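Local coordinates for stress responsive alpha-beta protein (Jannaschia sp., PDB 3BB5) that is of unknown function but folds as a ferredoxin-like alpha-beta domain of the stress-responsive A/B barrel family and pairs as a dimer, at residues E40-L45 against Y73-L78. Residues are numbered along the deposited sequence; the frame is centred on the assembly and turned at random.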
ATOM      1  N   GLU A  40       8.196  12.365 -13.643  1.00 35.07           N
ATOM      2  CA  GLU A  40       9.565  12.031 -14.110  1.00 34.53           C
ATOM      3  C   GLU A  40      10.233  10.958 -13.234  1.00 35.20           C
ATOM      4  O   GLU A  40      10.899  10.052 -13.756  1.00 37.34           O
ATOM      5  CB  GLU A  40      10.474  13.269 -14.206  1.00 34.94           C
ATOM      6  CG  GLU A  40      10.811  13.776 -15.669  1.00 39.63           C
ATOM      7  N   ALA A  41      10.080  11.061 -11.914  1.00 34.17           N
ATOM      8  CA  ALA A  41      10.611  10.041 -10.989  1.00 32.98           C
ATOM      9  C   ALA A  41       9.975   8.659 -11.248  1.00 34.08           C
ATOM     10  O   ALA A  41      10.659   7.663 -11.246  1.00 32.60           O
ATOM     11  CB  ALA A  41      10.419  10.463  -9.567  1.00 29.36           C
HETATM   12  N   MSE A  42       8.673   8.616 -11.513  1.00 33.27           N
HETATM   13  CA  MSE A  42       8.020   7.366 -11.905  1.00 33.62           C
HETATM   14  C   MSE A  42       8.557   6.733 -13.206  1.00 34.32           C
HETATM   15  O   MSE A  42       8.717   5.511 -13.236  1.00 33.57           O
HETATM   16  CB  MSE A  42       6.501   7.548 -12.005  1.00 35.13           C
HETATM   17  CG  MSE A  42       5.809   7.916 -10.658  1.00 35.49           C
HETATM   18 SE   MSE A  42       6.208   6.733  -9.170  0.75 36.42          SE
HETATM   19  CE  MSE A  42       7.776   7.536  -8.401  1.00 31.53           C
ATOM     20  N   ALA A  43       8.843   7.549 -14.240  1.00 32.30           N
ATOM     21  CA  ALA A  43       9.473   7.074 -15.475  1.00 29.48           C
ATOM     22  C   ALA A  43      10.876   6.582 -15.221  1.00 30.12           C
ATOM     23  O   ALA A  43      11.307   5.606 -15.835  1.00 31.16           O
ATOM     24  CB  ALA A  43       9.503   8.176 -16.556  1.00 27.69           C
ATOM     25  N   ILE A  44      11.599   7.258 -14.330  1.00 30.95           N
ATOM     26  CA  ILE A  44      12.938   6.814 -13.936  1.00 34.12           C
ATOM     27  C   ILE A  44      12.894   5.423 -13.228  1.00 33.94           C
ATOM     28  O   ILE A  44      13.657   4.517 -13.553  1.00 31.77           O
ATOM     29  CB  ILE A  44      13.681   7.887 -13.088  1.00 32.75           C
ATOM     30  CG1 ILE A  44      14.061   9.084 -13.978  1.00 32.99           C
ATOM     31  CG2 ILE A  44      14.912   7.277 -12.406  1.00 32.02           C
ATOM     32  CD1 ILE A  44      14.405  10.416 -13.235  1.00 33.65           C
ATOM     33  N   LEU A  45      11.972   5.264 -12.296  1.00 34.01           N
ATOM     34  CA  LEU A  45      11.751   3.976 -11.632  1.00 35.09           C
ATOM     35  C   LEU A  45      11.183   2.844 -12.516  1.00 36.46           C
ATOM     36  O   LEU A  45      11.636   1.703 -12.395  1.00 34.08           O
ATOM     37  CB  LEU A  45      10.927   4.185 -10.397  1.00 36.39           C
ATOM     38  CG  LEU A  45      11.587   5.071  -9.318  1.00 35.89           C
ATOM     39  CD1 LEU A  45      10.619   5.234  -8.139  1.00 28.49           C
ATOM     40  CD2 LEU A  45      12.929   4.505  -8.866  1.00 31.01           C
ATOM     41  N   TYR A  73      -2.838  11.643   0.617  1.00 40.43           N
ATOM     42  CA  TYR A  73      -1.880  10.997  -0.300  1.00 37.79           C
ATOM     43  C   TYR A  73      -2.503  10.799  -1.649  1.00 36.24           C
ATOM     44  O   TYR A  73      -3.102   9.755  -1.894  1.00 39.08           O
ATOM     45  CB  TYR A  73      -1.496   9.634   0.227  1.00 38.48           C
ATOM     46  CG  TYR A  73      -0.865   9.675   1.573  1.00 41.74           C
ATOM     47  CD1 TYR A  73       0.399  10.265   1.742  1.00 39.65           C
ATOM     48  CD2 TYR A  73      -1.517   9.128   2.696  1.00 38.74           C
ATOM     49  CE1 TYR A  73       0.992  10.316   2.984  1.00 40.29           C
ATOM     50  CE2 TYR A  73      -0.923   9.170   3.942  1.00 42.71           C
ATOM     51  CZ  TYR A  73       0.339   9.763   4.079  1.00 44.45           C
ATOM     52  OH  TYR A  73       0.956   9.827   5.310  1.00 47.06           O
ATOM     53  N   PRO A  74      -2.372  11.787  -2.534  1.00 32.46           N
ATOM     54  CA  PRO A  74      -3.050  11.666  -3.798  1.00 33.65           C
ATOM     55  C   PRO A  74      -2.330  10.744  -4.834  1.00 33.22           C
ATOM     56  O   PRO A  74      -2.894  10.497  -5.890  1.00 32.10           O
ATOM     57  CB  PRO A  74      -3.110  13.121  -4.282  1.00 32.14           C
ATOM     58  CG  PRO A  74      -1.883  13.711  -3.750  1.00 32.70           C
ATOM     59  CD  PRO A  74      -1.637  13.057  -2.428  1.00 32.91           C
ATOM     60  N   TYR A  75      -1.129  10.245  -4.525  1.00 33.21           N
ATOM     61  CA  TYR A  75      -0.347   9.433  -5.487  1.00 33.57           C
ATOM     62  C   TYR A  75       0.553   8.452  -4.738  1.00 33.79           C
ATOM     63  O   TYR A  75       1.060   8.749  -3.657  1.00 34.55           O
ATOM     64  CB  TYR A  75       0.488  10.336  -6.448  1.00 33.63           C
ATOM     65  CG  TYR A  75       0.844   9.663  -7.782  1.00 33.39           C
ATOM     66  CD1 TYR A  75       1.988   8.894  -7.908  1.00 28.25           C
ATOM     67  CD2 TYR A  75       0.012   9.758  -8.889  1.00 32.01           C
ATOM     68  CE1 TYR A  75       2.316   8.279  -9.071  1.00 30.37           C
ATOM     69  CE2 TYR A  75       0.334   9.118 -10.079  1.00 27.84           C
ATOM     70  CZ  TYR A  75       1.491   8.379 -10.155  1.00 31.85           C
ATOM     71  OH  TYR A  75       1.840   7.723 -11.318  1.00 36.80           O
ATOM     72  N   GLY A  76       0.736   7.259  -5.295  1.00 34.90           N
ATOM     73  CA  GLY A  76       1.596   6.281  -4.649  1.00 35.60           C
ATOM     74  C   GLY A  76       2.139   5.238  -5.568  1.00 37.01           C
ATOM     75  O   GLY A  76       1.817   5.189  -6.761  1.00 39.13           O
ATOM     76  N   PHE A  77       3.020   4.428  -5.022  1.00 37.98           N
ATOM     77  CA  PHE A  77       3.545   3.302  -5.780  1.00 37.42           C
ATOM     78  C   PHE A  77       3.828   2.102  -4.918  1.00 34.55           C
ATOM     79  O   PHE A  77       3.771   2.193  -3.718  1.00 31.40           O
ATOM     80  CB  PHE A  77       4.737   3.705  -6.664  1.00 37.32           C
ATOM     81  CG  PHE A  77       5.934   4.260  -5.923  1.00 35.59           C
ATOM     82  CD1 PHE A  77       6.046   5.603  -5.687  1.00 33.10           C
ATOM     83  CD2 PHE A  77       6.990   3.437  -5.562  1.00 37.83           C
ATOM     84  CE1 PHE A  77       7.174   6.121  -5.074  1.00 37.05           C
ATOM     85  CE2 PHE A  77       8.095   3.926  -4.945  1.00 35.66           C
ATOM     86  CZ  PHE A  77       8.201   5.275  -4.704  1.00 36.96           C
ATOM     87  N   LEU A  78       4.041   0.969  -5.589  1.00 38.65           N
ATOM     88  CA  LEU A  78       4.254  -0.345  -4.987  1.00 37.92           C
ATOM     89  C   LEU A  78       5.425  -1.052  -5.687  1.00 38.19           C
ATOM     90  O   LEU A  78       5.421  -1.182  -6.918  1.00 37.93           O
ATOM     91  CB  LEU A  78       3.010  -1.225  -5.125  1.00 37.97           C
ATOM     92  CG  LEU A  78       3.101  -2.483  -4.242  1.00 44.55           C
ATOM     93  CD1 LEU A  78       2.649  -2.192  -2.752  1.00 45.35           C
ATOM     94  CD2 LEU A  78       2.336  -3.668  -4.834  1.00 45.49           C
TER
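The hydroxyl of Tyr75 lies 4.0 Å from CG of Met42 at its OH atom, and the hydroxyl of this buried tyrosine is hydrogen-bonded with ND1 of His60 on strand 55-62. That bond probably holds the far end of the phenol in place. Among its ring carbons, CE1 of Tyr75 stands 3.9 Å from CG of Met42. With CG of Tyr75 anti to the backbone N (chi1 -156°), the ring reaches out alongside the methionine, the two side chains running past each other in opposite directions. A tyrosine suits this place because it joins an apolar ring to a polar tip.

Residue 42 is selenomethionine, and its chain bends at both chi2 and chi3, folding SE and CE against Phe77. The selenium sits 4.4 Å from the centroid of the Phe77 ring, 41° off the ring normal, an oblique Met-aromatic contact. Further out, CE of Met42 comes within 3.7 Å of CE1 of Phe77. A methionine, unbranched and flexible, suits this place because it can bend to meet two rings; the selenium stands where its sulfur would be. Leu45, one turn on, uses a branch methyl, laying CD1 over one face of the phenylalanine, 4.2 Å from its CZ. The flat, apolar ring of Phe77 is wide enough to meet both. Shrinking Phe77 to an alanine would probably open a gap beneath the helix, depriving the selenium and the Leu45 methyl of the ring they rest on.

No hydrogen bond links the two segments; only apolar contacts, together with the Met-aromatic one, join them. Helix segment 40-45 runs nearly parallel to strand segment 75-78, at 9°, with the axes 11.1 Å apart at closest, as helix 34-48 packs on the antiparallel sheet of this ferredoxin-like domain. Leu45 also touches Ala99 of helix 94-105, while strand 75-81 lies between strands 55-62 and 21-27.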